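Local structure of naphthalene dioxygenase large subunit (Rhodococcus sp., 2B1X) at residues 36-41 against 434-438; 43-47 against 163-169; 28-34 against 328-332; 25-29 against 202-206; 246-250 against 297-301. The protein is the large subunit of a Rieske-type dioxygenase, joining a Rieske iron-sulfur domain, which holds an Fe2S2 cluster, to a catalytic domain with a mononuclear iron site. The contacts are given in a common frame with arbitrary orientation. Numbering follows the deposited sequence.

Contact 1 of 5, residues 36-41 against 434-438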
# COMPACT_ATOMS: atom_id res chain seq x y z
N VAL A 36 -5.70 -17.24 -14.17
CA VAL A 36 -6.29 -18.42 -14.81
C VAL A 36 -7.10 -19.23 -13.78
O VAL A 36 -8.26 -19.61 -14.03
CB VAL A 36 -5.21 -19.26 -15.51
CG1 VAL A 36 -5.78 -20.60 -15.97
CG2 VAL A 36 -4.65 -18.47 -16.69
N GLU A 37 -6.50 -19.43 -12.62
CA GLU A 37 -7.14 -20.15 -11.50
C GLU A 37 -8.48 -19.53 -11.06
O GLU A 37 -9.44 -20.24 -10.73
CB GLU A 37 -6.17 -20.17 -10.35
CG GLU A 37 -6.60 -20.91 -9.09
CD GLU A 37 -5.60 -20.64 -7.97
OE1 GLU A 37 -5.60 -19.49 -7.41
OE2 GLU A 37 -4.78 -21.57 -7.67
N ARG A 38 -8.55 -18.22 -11.07
CA ARG A 38 -9.79 -17.53 -10.70
C ARG A 38 -10.94 -18.02 -11.56
O ARG A 38 -12.02 -18.27 -11.06
CB ARG A 38 -9.61 -16.00 -10.87
CG ARG A 38 -10.87 -15.18 -10.64
CD ARG A 38 -10.72 -13.67 -10.98
NE ARG A 38 -9.88 -12.93 -10.02
CZ ARG A 38 -8.64 -12.49 -10.26
NH1 ARG A 38 -8.06 -12.68 -11.43
NH2 ARG A 38 -7.98 -11.80 -9.31
N GLU A 39 -10.72 -18.13 -12.87
CA GLU A 39 -11.77 -18.65 -13.73
C GLU A 39 -11.88 -20.18 -13.65
O GLU A 39 -12.99 -20.74 -13.47
CB GLU A 39 -11.48 -18.23 -15.17
CG GLU A 39 -12.54 -18.68 -16.18
CD GLU A 39 -12.07 -18.52 -17.61
OE1 GLU A 39 -12.00 -17.35 -18.07
OE2 GLU A 39 -11.75 -19.55 -18.26
N ARG A 40 -10.75 -20.87 -13.78
CA ARG A 40 -10.78 -22.30 -14.01
C ARG A 40 -11.04 -23.10 -12.76
O ARG A 40 -11.66 -24.16 -12.84
CB ARG A 40 -9.54 -22.77 -14.75
CG ARG A 40 -9.52 -22.20 -16.13
CD ARG A 40 -8.90 -23.02 -17.17
NE ARG A 40 -9.01 -22.34 -18.46
CZ ARG A 40 -8.35 -22.69 -19.57
NH1 ARG A 40 -7.51 -23.74 -19.55
NH2 ARG A 40 -8.56 -21.98 -20.67
N ILE A 41 -10.61 -22.58 -11.60
CA ILE A 41 -11.01 -23.22 -10.34
C ILE A 41 -12.24 -22.55 -9.72
O ILE A 41 -13.25 -23.19 -9.59
CB ILE A 41 -9.84 -23.30 -9.30
CG1 ILE A 41 -9.02 -24.58 -9.53
CG2 ILE A 41 -10.36 -23.36 -7.91
CD1 ILE A 41 -8.08 -24.51 -10.66
N LEU A 434 -8.17 -29.06 -13.74
CA LEU A 434 -9.10 -27.95 -13.89
C LEU A 434 -8.46 -26.75 -14.59
O LEU A 434 -9.10 -26.11 -15.41
CB LEU A 434 -9.71 -27.53 -12.54
CG LEU A 434 -10.73 -28.47 -11.90
CD1 LEU A 434 -11.16 -27.90 -10.55
CD2 LEU A 434 -11.98 -28.65 -12.80
N MET A 435 -7.19 -26.49 -14.26
CA MET A 435 -6.38 -25.44 -14.88
C MET A 435 -6.24 -25.64 -16.39
O MET A 435 -6.21 -24.67 -17.17
CB MET A 435 -5.00 -25.39 -14.23
CG MET A 435 -4.94 -24.76 -12.84
SD MET A 435 -5.39 -22.98 -12.65
CE MET A 435 -3.84 -22.21 -13.28
N LEU A 436 -6.14 -26.90 -16.81
CA LEU A 436 -5.97 -27.25 -18.22
C LEU A 436 -7.27 -27.46 -18.99
O LEU A 436 -7.25 -27.57 -20.21
CB LEU A 436 -5.09 -28.50 -18.38
CG LEU A 436 -3.58 -28.31 -18.24
CD1 LEU A 436 -2.86 -29.67 -18.01
CD2 LEU A 436 -3.01 -27.57 -19.45
N ALA A 437 -8.40 -27.50 -18.29
CA ALA A 437 -9.68 -27.73 -18.94
C ALA A 437 -10.06 -26.53 -19.84
O ALA A 437 -10.33 -25.44 -19.34
CB ALA A 437 -10.77 -28.04 -17.91
N GLU A 438 -10.06 -26.74 -21.15
CA GLU A 438 -10.46 -25.68 -22.10
C GLU A 438 -11.98 -25.56 -22.13
O GLU A 438 -12.52 -24.45 -22.27
CB GLU A 438 -9.90 -25.93 -23.50
CG GLU A 438 -8.38 -25.82 -23.61
CD GLU A 438 -7.84 -24.43 -23.25
OE1 GLU A 438 -8.22 -23.43 -23.91
OE2 GLU A 438 -7.02 -24.33 -22.30
O HOH W 1 -11.85 -25.73 -15.27

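Contact 2 of 5, residues 43-47 against 163-169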
# COMPACT_ATOMS: atom_id res chain seq x y z
N GLY A 43 -14.32 -20.24 -10.72
CA GLY A 43 -15.49 -20.12 -11.57
C GLY A 43 -16.20 -21.44 -11.87
O GLY A 43 -17.26 -21.43 -12.49
N HIS A 44 -15.65 -22.57 -11.40
CA HIS A 44 -16.29 -23.85 -11.68
C HIS A 44 -16.58 -24.69 -10.45
O HIS A 44 -17.64 -25.29 -10.35
CB HIS A 44 -15.45 -24.63 -12.69
CG HIS A 44 -15.52 -24.06 -14.07
ND1 HIS A 44 -14.68 -23.05 -14.50
CD2 HIS A 44 -16.35 -24.32 -15.10
CE1 HIS A 44 -14.99 -22.72 -15.74
NE2 HIS A 44 -15.99 -23.49 -16.13
N ALA A 45 -15.67 -24.71 -9.49
CA ALA A 45 -15.76 -25.58 -8.33
C ALA A 45 -16.85 -25.13 -7.38
O ALA A 45 -17.34 -24.01 -7.48
CB ALA A 45 -14.42 -25.61 -7.60
N TRP A 46 -17.24 -26.03 -6.48
CA TRP A 46 -18.18 -25.69 -5.42
C TRP A 46 -17.36 -25.10 -4.27
O TRP A 46 -16.43 -25.75 -3.78
CB TRP A 46 -18.92 -26.93 -4.93
CG TRP A 46 -20.01 -27.39 -5.83
CD1 TRP A 46 -19.92 -28.31 -6.83
CD2 TRP A 46 -21.36 -26.92 -5.85
NE1 TRP A 46 -21.13 -28.46 -7.46
CE2 TRP A 46 -22.04 -27.62 -6.86
CE3 TRP A 46 -22.08 -25.99 -5.07
CZ2 TRP A 46 -23.40 -27.44 -7.13
CZ3 TRP A 46 -23.42 -25.79 -5.34
CH2 TRP A 46 -24.07 -26.51 -6.36
N VAL A 47 -17.76 -23.92 -3.81
CA VAL A 47 -17.03 -23.17 -2.77
C VAL A 47 -17.93 -22.95 -1.54
O VAL A 47 -19.10 -22.61 -1.66
CB VAL A 47 -16.61 -21.80 -3.32
CG1 VAL A 47 -15.95 -20.93 -2.22
CG2 VAL A 47 -15.74 -21.98 -4.61
N ALA A 163 -22.49 -27.16 -13.49
CA ALA A 163 -21.71 -27.95 -12.55
C ALA A 163 -22.43 -29.26 -12.22
O ALA A 163 -23.67 -29.34 -12.25
CB ALA A 163 -21.47 -27.18 -11.30
N ASP A 164 -21.64 -30.28 -11.90
CA ASP A 164 -22.18 -31.48 -11.29
C ASP A 164 -22.82 -31.08 -9.97
O ASP A 164 -22.40 -30.08 -9.36
CB ASP A 164 -21.07 -32.51 -11.02
CG ASP A 164 -20.53 -33.13 -12.30
OD1 ASP A 164 -21.33 -33.32 -13.25
OD2 ASP A 164 -19.32 -33.46 -12.45
N SER A 165 -23.82 -31.83 -9.54
CA SER A 165 -24.48 -31.51 -8.29
C SER A 165 -23.48 -31.55 -7.14
O SER A 165 -22.51 -32.30 -7.18
CB SER A 165 -25.63 -32.48 -8.03
OG SER A 165 -25.17 -33.71 -7.52
N LEU A 166 -23.73 -30.74 -6.12
CA LEU A 166 -22.93 -30.79 -4.90
C LEU A 166 -22.66 -32.22 -4.44
O LEU A 166 -21.51 -32.59 -4.15
CB LEU A 166 -23.60 -30.00 -3.77
CG LEU A 166 -22.80 -29.20 -2.71
CD1 LEU A 166 -23.34 -29.42 -1.29
CD2 LEU A 166 -21.22 -29.32 -2.73
N GLU A 167 -23.72 -33.03 -4.37
CA GLU A 167 -23.59 -34.41 -3.85
C GLU A 167 -22.65 -35.26 -4.69
O GLU A 167 -21.88 -36.04 -4.14
CB GLU A 167 -24.96 -35.11 -3.64
CG GLU A 167 -25.89 -34.38 -2.67
CD GLU A 167 -26.53 -35.23 -1.56
OE1 GLU A 167 -26.36 -36.49 -1.53
OE2 GLU A 167 -27.25 -34.63 -0.72
N ASP A 168 -22.71 -35.13 -6.02
CA ASP A 168 -21.75 -35.81 -6.90
C ASP A 168 -20.31 -35.27 -6.69
O ASP A 168 -19.33 -36.02 -6.67
CB ASP A 168 -22.17 -35.65 -8.37
CG ASP A 168 -23.35 -36.58 -8.75
OD1 ASP A 168 -23.81 -37.39 -7.92
OD2 ASP A 168 -23.88 -36.55 -9.87
N TYR A 169 -20.21 -33.95 -6.51
CA TYR A 169 -18.92 -33.31 -6.31
C TYR A 169 -18.23 -33.78 -5.02
O TYR A 169 -17.01 -34.01 -4.99
CB TYR A 169 -19.13 -31.80 -6.29
CG TYR A 169 -17.89 -30.95 -6.09
CD1 TYR A 169 -17.04 -30.67 -7.14
CD2 TYR A 169 -17.60 -30.41 -4.85
CE1 TYR A 169 -15.90 -29.85 -6.96
CE2 TYR A 169 -16.46 -29.61 -4.66
CZ TYR A 169 -15.63 -29.33 -5.72
OH TYR A 169 -14.53 -28.51 -5.56

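Contact 3 of 5, residues 28-34 against 328-332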
# COMPACT_ATOMS: atom_id res chain seq x y z
N ILE A 28 2.69 -21.77 -7.04
CA ILE A 28 2.42 -21.17 -5.74
C ILE A 28 2.13 -19.66 -5.76
O ILE A 28 1.12 -19.20 -5.20
CB ILE A 28 3.56 -21.51 -4.72
CG1 ILE A 28 3.55 -23.01 -4.41
CG2 ILE A 28 3.38 -20.72 -3.44
CD1 ILE A 28 4.82 -23.49 -3.74
N ASN A 29 3.02 -18.90 -6.38
CA ASN A 29 2.93 -17.44 -6.36
C ASN A 29 3.24 -16.89 -7.75
O ASN A 29 4.39 -16.62 -8.07
CB ASN A 29 3.91 -16.89 -5.32
CG ASN A 29 3.87 -15.39 -5.22
OD1 ASN A 29 3.04 -14.73 -5.87
ND2 ASN A 29 4.78 -14.83 -4.43
N ASP A 30 2.21 -16.76 -8.58
CA ASP A 30 2.38 -16.27 -9.96
C ASP A 30 1.12 -15.53 -10.44
O ASP A 30 0.04 -16.09 -10.36
CB ASP A 30 2.68 -17.46 -10.87
CG ASP A 30 3.02 -17.02 -12.27
OD1 ASP A 30 2.11 -17.06 -13.13
OD2 ASP A 30 4.14 -16.58 -12.58
N PRO A 31 1.26 -14.30 -10.98
CA PRO A 31 0.08 -13.52 -11.40
C PRO A 31 -0.77 -14.25 -12.47
O PRO A 31 -1.99 -14.21 -12.38
CB PRO A 31 0.67 -12.23 -11.97
CG PRO A 31 2.05 -12.16 -11.47
CD PRO A 31 2.51 -13.58 -11.24
N GLU A 32 -0.14 -14.94 -13.42
CA GLU A 32 -0.90 -15.61 -14.49
C GLU A 32 -1.61 -16.84 -13.91
O GLU A 32 -2.77 -17.10 -14.24
CB GLU A 32 -0.02 -16.03 -15.69
CG GLU A 32 -0.87 -16.42 -16.91
CD GLU A 32 -0.15 -17.23 -17.99
OE1 GLU A 32 1.08 -17.45 -17.89
OE2 GLU A 32 -0.85 -17.65 -18.97
N VAL A 33 -0.93 -17.55 -13.02
CA VAL A 33 -1.53 -18.71 -12.38
C VAL A 33 -2.76 -18.20 -11.64
O VAL A 33 -3.86 -18.76 -11.79
CB VAL A 33 -0.54 -19.40 -11.44
CG1 VAL A 33 -1.26 -20.39 -10.54
CG2 VAL A 33 0.56 -20.15 -12.24
N HIS A 34 -2.60 -17.15 -10.84
CA HIS A 34 -3.75 -16.63 -10.09
C HIS A 34 -4.92 -16.26 -11.01
O HIS A 34 -6.06 -16.62 -10.73
CB HIS A 34 -3.37 -15.42 -9.20
CG HIS A 34 -4.41 -15.11 -8.18
ND1 HIS A 34 -4.54 -15.85 -7.01
CD2 HIS A 34 -5.38 -14.17 -8.15
CE1 HIS A 34 -5.55 -15.37 -6.31
NE2 HIS A 34 -6.09 -14.36 -6.97
N PRO A 328 -8.98 -16.68 -1.50
CA PRO A 328 -7.97 -16.09 -2.40
C PRO A 328 -8.10 -14.57 -2.66
O PRO A 328 -9.12 -14.07 -3.21
CB PRO A 328 -8.19 -16.86 -3.72
CG PRO A 328 -9.65 -17.18 -3.72
CD PRO A 328 -9.96 -17.51 -2.23
N LEU A 329 -7.03 -13.85 -2.35
CA LEU A 329 -7.03 -12.39 -2.50
C LEU A 329 -6.09 -11.99 -3.65
O LEU A 329 -6.30 -10.99 -4.32
CB LEU A 329 -6.61 -11.72 -1.19
CG LEU A 329 -7.64 -11.63 -0.07
CD1 LEU A 329 -7.05 -10.84 1.11
CD2 LEU A 329 -8.94 -10.96 -0.59
N GLY A 330 -5.03 -12.78 -3.85
CA GLY A 330 -4.09 -12.55 -4.95
C GLY A 330 -3.09 -13.71 -4.93
O GLY A 330 -3.24 -14.65 -4.09
N PRO A 331 -2.11 -13.68 -5.83
CA PRO A 331 -1.11 -14.75 -5.92
C PRO A 331 -0.39 -14.92 -4.57
O PRO A 331 0.01 -16.06 -4.18
CB PRO A 331 -0.13 -14.25 -6.98
CG PRO A 331 -0.42 -12.75 -7.10
CD PRO A 331 -1.88 -12.60 -6.83
N ASP A 332 -0.26 -13.80 -3.84
CA ASP A 332 0.55 -13.82 -2.64
C ASP A 332 -0.19 -13.38 -1.40
O ASP A 332 0.43 -12.95 -0.42
CB ASP A 332 1.82 -12.98 -2.84
CG ASP A 332 1.53 -11.59 -3.24
OD1 ASP A 332 0.32 -11.21 -3.27
OD2 ASP A 332 2.45 -10.82 -3.58
O HOH W 2 5.30 -12.03 -3.61
O HOH W 3 -8.76 -13.51 -6.05

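Contact 4 of 5, residues 25-29 against 202-206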
# COMPACT_ATOMS: atom_id res chain seq x y z
N ALA A 25 7.03 -25.84 -8.99
CA ALA A 25 6.98 -24.77 -8.00
C ALA A 25 6.29 -23.52 -8.48
O ALA A 25 5.91 -22.65 -7.68
CB ALA A 25 8.44 -24.44 -7.52
N ALA A 26 6.16 -23.38 -9.81
CA ALA A 26 5.61 -22.17 -10.38
C ALA A 26 4.14 -21.97 -10.01
O ALA A 26 3.60 -20.88 -10.23
CB ALA A 26 5.76 -22.18 -11.88
N ILE A 27 3.50 -22.98 -9.42
CA ILE A 27 2.06 -22.87 -9.14
C ILE A 27 1.71 -22.07 -7.88
O ILE A 27 0.54 -21.71 -7.71
CB ILE A 27 1.39 -24.24 -9.08
CG1 ILE A 27 1.84 -24.98 -7.82
CG2 ILE A 27 1.65 -25.03 -10.37
CD1 ILE A 27 0.96 -26.16 -7.46
N ILE A 28 2.69 -21.77 -7.04
CA ILE A 28 2.42 -21.17 -5.74
C ILE A 28 2.13 -19.66 -5.76
O ILE A 28 1.12 -19.20 -5.20
CB ILE A 28 3.56 -21.51 -4.72
CG1 ILE A 28 3.55 -23.01 -4.41
CG2 ILE A 28 3.38 -20.72 -3.44
CD1 ILE A 28 4.82 -23.49 -3.74
N ASN A 29 3.02 -18.90 -6.38
CA ASN A 29 2.93 -17.44 -6.36
C ASN A 29 3.24 -16.89 -7.75
O ASN A 29 4.39 -16.62 -8.07
CB ASN A 29 3.91 -16.89 -5.32
CG ASN A 29 3.87 -15.39 -5.22
OD1 ASN A 29 3.04 -14.73 -5.87
ND2 ASN A 29 4.78 -14.83 -4.43
N ASN A 202 -0.12 -17.65 -0.45
CA ASN A 202 -1.08 -18.20 -1.40
C ASN A 202 -2.03 -19.14 -0.65
O ASN A 202 -1.59 -19.92 0.23
CB ASN A 202 -0.38 -18.93 -2.54
CG ASN A 202 -1.35 -19.27 -3.67
OD1 ASN A 202 -1.78 -20.40 -3.80
ND2 ASN A 202 -1.68 -18.29 -4.49
N TRP A 203 -3.33 -19.08 -0.98
CA TRP A 203 -4.34 -19.95 -0.36
C TRP A 203 -4.05 -21.47 -0.40
O TRP A 203 -4.40 -22.23 0.54
CB TRP A 203 -5.71 -19.65 -1.01
CG TRP A 203 -5.88 -20.13 -2.44
CD1 TRP A 203 -5.56 -19.45 -3.60
CD2 TRP A 203 -6.36 -21.40 -2.86
NE1 TRP A 203 -5.85 -20.22 -4.70
CE2 TRP A 203 -6.33 -21.43 -4.27
CE3 TRP A 203 -6.79 -22.55 -2.17
CZ2 TRP A 203 -6.75 -22.55 -5.01
CZ3 TRP A 203 -7.21 -23.64 -2.90
CH2 TRP A 203 -7.19 -23.64 -4.30
N LYS A 204 -3.42 -21.93 -1.47
CA LYS A 204 -3.17 -23.36 -1.68
C LYS A 204 -2.30 -23.97 -0.61
O LYS A 204 -2.36 -25.17 -0.35
CB LYS A 204 -2.55 -23.65 -3.08
CG LYS A 204 -3.53 -23.53 -4.26
CD LYS A 204 -2.88 -23.84 -5.67
CE LYS A 204 -1.75 -22.86 -5.99
NZ LYS A 204 -2.32 -21.42 -6.17
N LEU A 205 -1.47 -23.16 0.04
CA LEU A 205 -0.57 -23.67 1.07
C LEU A 205 -1.34 -24.10 2.32
O LEU A 205 -0.92 -25.05 2.99
CB LEU A 205 0.51 -22.63 1.41
CG LEU A 205 1.47 -22.20 0.28
CD1 LEU A 205 2.37 -21.04 0.70
CD2 LEU A 205 2.34 -23.41 -0.08
N GLY A 206 -2.42 -23.38 2.67
CA GLY A 206 -3.34 -23.81 3.72
C GLY A 206 -4.08 -25.08 3.31
O GLY A 206 -4.17 -26.04 4.07

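Contact 5 of 5, residues 246-250 against 297-301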
# COMPACT_ATOMS: atom_id res chain seq x y z
N GLY A 246 -12.24 -38.73 -5.27
CA GLY A 246 -12.18 -37.96 -6.51
C GLY A 246 -12.42 -36.47 -6.23
O GLY A 246 -12.68 -36.10 -5.09
N HIS A 247 -12.32 -35.63 -7.25
CA HIS A 247 -12.46 -34.15 -7.10
C HIS A 247 -11.48 -33.48 -6.09
O HIS A 247 -11.81 -32.44 -5.46
CB HIS A 247 -13.90 -33.72 -6.76
CG HIS A 247 -14.93 -34.37 -7.62
ND1 HIS A 247 -15.28 -33.88 -8.86
CD2 HIS A 247 -15.72 -35.44 -7.41
CE1 HIS A 247 -16.23 -34.64 -9.39
NE2 HIS A 247 -16.51 -35.59 -8.53
N GLY A 248 -10.29 -34.05 -5.97
CA GLY A 248 -9.26 -33.38 -5.18
C GLY A 248 -9.41 -33.46 -3.68
O GLY A 248 -8.55 -32.92 -2.96
N HIS A 249 -10.45 -34.14 -3.17
CA HIS A 249 -10.71 -34.13 -1.72
C HIS A 249 -9.86 -35.16 -0.99
O HIS A 249 -9.60 -36.26 -1.51
CB HIS A 249 -12.16 -34.42 -1.38
CG HIS A 249 -13.17 -33.64 -2.16
ND1 HIS A 249 -13.17 -32.27 -2.22
CD2 HIS A 249 -14.26 -34.05 -2.86
CE1 HIS A 249 -14.21 -31.86 -2.93
NE2 HIS A 249 -14.87 -32.92 -3.35
N GLY A 250 -9.44 -34.83 0.24
CA GLY A 250 -8.77 -35.83 1.05
C GLY A 250 -8.76 -35.44 2.51
O GLY A 250 -8.99 -34.26 2.85
N THR A 297 -9.37 -31.41 3.54
CA THR A 297 -9.76 -30.27 2.73
C THR A 297 -10.82 -30.74 1.77
O THR A 297 -10.69 -31.80 1.14
CB THR A 297 -8.53 -29.73 1.97
OG1 THR A 297 -7.68 -29.08 2.92
CG2 THR A 297 -8.94 -28.64 0.97
N VAL A 298 -11.90 -29.97 1.72
CA VAL A 298 -12.88 -30.07 0.65
C VAL A 298 -12.44 -29.15 -0.51
O VAL A 298 -12.48 -27.92 -0.41
CB VAL A 298 -14.29 -29.66 1.14
CG1 VAL A 298 -15.31 -29.89 0.05
CG2 VAL A 298 -14.66 -30.47 2.40
N PHE A 299 -12.01 -29.73 -1.61
CA PHE A 299 -11.52 -28.93 -2.73
C PHE A 299 -12.56 -27.89 -3.15
O PHE A 299 -13.74 -28.20 -3.23
CB PHE A 299 -11.21 -29.82 -3.92
CG PHE A 299 -10.48 -29.12 -4.99
CD1 PHE A 299 -9.08 -29.18 -5.06
CD2 PHE A 299 -11.18 -28.41 -5.97
CE1 PHE A 299 -8.38 -28.52 -6.07
CE2 PHE A 299 -10.48 -27.71 -7.00
CZ PHE A 299 -9.09 -27.77 -7.04
N PRO A 300 -12.14 -26.66 -3.45
CA PRO A 300 -10.73 -26.22 -3.35
C PRO A 300 -10.23 -25.77 -1.97
O PRO A 300 -9.10 -26.16 -1.61
CB PRO A 300 -10.65 -25.04 -4.33
CG PRO A 300 -12.10 -24.51 -4.41
CD PRO A 300 -13.03 -25.61 -4.01
N ASN A 301 -10.99 -24.96 -1.23
CA ASN A 301 -10.36 -24.11 -0.20
C ASN A 301 -11.11 -24.11 1.14
O ASN A 301 -11.00 -23.16 1.90
CB ASN A 301 -10.18 -22.66 -0.71
CG ASN A 301 -11.52 -21.92 -0.85
OD1 ASN A 301 -12.55 -22.54 -1.10
ND2 ASN A 301 -11.51 -20.60 -0.66

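Contact 1 of 5, residues 36-41 against 434-438
Charge dominates the outer part of this contact. Arg40 NH1 donates to Met435 O (2.9 Å) and to Glu438 OE2 (2.9 Å). The second bond belongs to a salt bridge, to which Arg40 NH2 adds a weak bond to Glu438 OE2 (3.2 Å). Glu438 OE2 also pairs with Arg7, and Glu39 OE2 makes a long salt bridge to Arg40 NE (3.9 Å). The guanidinium sits beside the end of helix 422-436, with Met435 O near its plane and Ala437 O over one face. Arg40, from helix 31-40, thus bonds a carbonyl in the last turn of helix 422-436 and the acidic side chain just beyond it, which ties the N-terminal and C-terminal regions of the chain together. Water 1 adds a bridge, donating to Arg40 O (2.9 Å) and Leu434 O (2.8 Å). The inner part is apolar. Met435 folds back in an all-m conformation, so that CE reaches Val36 CG1 (3.7 Å) and SD reaches Ile41 CD1 (3.7 Å). Ile41 CD1 also packs on Leu434 CB (3.9 Å).

Contact 2 of 5, residues 43-47 against 163-169
Ala163 opens the second segment with its methyl group turned to the indole of Trp46. Its CB lies 4.1 Å from Trp46 NE1. The next residue, Asp164, contributes its backbone. Trp46 NE1 donates to Asp164 O at 2.8 Å, and this oxygen lies near the plane of the indole, where the N-H points. The bond satisfies the polar edge of a buried ring. Ser165 is the N-cap of helix 166-170. Its OG accepts from Asp168 N (3.2 Å), a capping bond that closes the first turn. Leu166, in that turn, lies over the indole face. Its CA is 4.0 Å from the centroid of the five-membered ring, a CH-pi contact, and its CD2 is 3.8 Å from Trp46 CG. Tyr169 is one turn further on. Its ring meets the indole obliquely, with Trp46 CD1 3.4 Å from Tyr169 CG. Trp46 CB sits over the tyrosine face, 4.0 Å from the ring centroid. Ala45 CB reaches Tyr169 OH at 3.5 Å, and that hydroxyl is hydrogen-bonded to Phe299 O. The contact joins the loop between helix 31-40 and strand 47-51 to helix 166-170. Strands 147-151 and 154-158 pack on Trp46 and Leu166, while His249 meets Tyr169 edge-to-face.

Contact 3 of 5, residues 28-34 against 328-332
Ile28 meets the second segment through its backbone. Its O lies 3.5 Å from Pro331 O, and Asn202 ND2 donates to that proline oxygen. Asn29 is the point of closest backbone approach, with its CA 4.9 Å from Pro331 CA. Its side chain runs along the turn, so that OD1 touches Pro331 CB (3.4 Å) and Asp332 CB (3.7 Å). Its ND2 donates to Thr380 O and also to water 2 (3.0 Å), which in turn donates to Asp332 OD2 (3.1 Å). Asp30 is the N-cap of helix 31-40. Its OD1 accepts from Val33 N (3.1 Å) and weakly from Glu32 N (3.1 Å), while OD2 pairs with Lys389. Pro31 begins the helix, and its N lies 4.2 Å from Pro331 CB. His34, one turn in, makes the main side-chain contact. Gly330 CA stands over its ring, 3.6 Å from the centroid, and Pro331 CD lies over it at 4.1 Å; both are CH-pi contacts. Pro328 CB meets the ring edge, 4.0 Å from His34 CE1. Water 3 links His34 NE2 (2.9 Å) with Pro328 O (2.9 Å). The arrangement is a capped helix start packed on a beta hairpin: strands 318-330 and 333-343 of the catalytic-domain sheet turn here, with a classic beta bulge at Leu329 and Gly330 facing Lys333.

Contact 4 of 5, residues 25-29 against 202-206
Lys204 is the most folded side chain here. Its chi1, chi3 and chi4 are all m and only chi2 is t, so the chain curls back toward the start of its own helix. NZ then donates to Asn202 OD1 at 2.6 Å and forms a salt bridge with Glu37 of helix 31-40. The curl also lays CE against Ile27 O (3.1 Å). Asn202 takes a t rotamer with chi2 near -102°. This turns OD1 to Lys204 N (3.2 Å), a capping bond at the turn leading into helix 204-212. The same oxygen thus serves the lysine backbone and its ammonium group. Asn202 CG lies 2.9 Å from Ile28 O, but ND2 donates to Pro331 O instead. The motif is a capped helix start in the catalytic domain, covered by the loop that precedes helix 31-40. That loop holds a short 3-10 turn at residues 25-27, after which Ile28 packs beside Asn202. Ile28 adopts the mt rotamer, and its CG2 touches Asn202 CB and Leu205 CD1, both at 4.3 Å. Leu205 is also mt, which brings CD1 to the isoleucine; its side chain packs further on Trp376 and Ile379 of helix 369-382 and lies about 11 Å from the bound Fe (III) ion.

Contact 5 of 5, residues 246-250 against 297-301
His249 swings its imidazole across to Val298 and Phe299. Its CE1 touches Val298 CG1 at 3.7 Å, and its ND1 accepts a hydrogen bond from Phe299 N at 2.9 Å. The setting is the large antiparallel sheet of the catalytic domain, where strands 250-254 and 293-298 are neighbours. Gly250 and Thr297 form a hydrogen-bonded pair: Thr297 N donates to Gly250 O (3.0 Å), and Gly250 N gives a weak bond to Thr297 O (3.4 Å). The bond to the imidazole continues the link just past the end of strand 293-298, with a side-chain nitrogen as acceptor. The other ring nitrogen, NE2, is hydrogen-bonded to Tyr169 O of helix 166-170. Before the strand, residues 246-249 make a type I' turn. Gly248 has positive phi there, and a CB on it would clash with the Phe299 ring. The Phe299 ring meets Tyr430 of helix 422-436 edge-to-face. A cis peptide bond follows at Pro300. Nearer the turn, His247 O lies against Phe299 CB at 3.1 Å.

How the contacts relate
Contacts 4 and 5 are buried, whereas contacts 1, 2 and 3 are partly exposed. Contacts 1 and 3 both use helix 31-40, and contacts 3 and 4 share Ile28 and Asn29. Contacts 3 and 5 reach the same catalytic-domain sheet, 3 at a hairpin end and 5 between neighbouring strands. Chemistry follows place. Contact 1 has a salt-bridge network at the surface, contact 2 aromatic packing between a loop and a helix start, contact 3 CH-pi contacts and bridging waters, and contact 5 backbone pairing. Contact 4 combines apolar packing with a buried charge pair shared with contact 1. Contacts 2 and 5 meet through Tyr169.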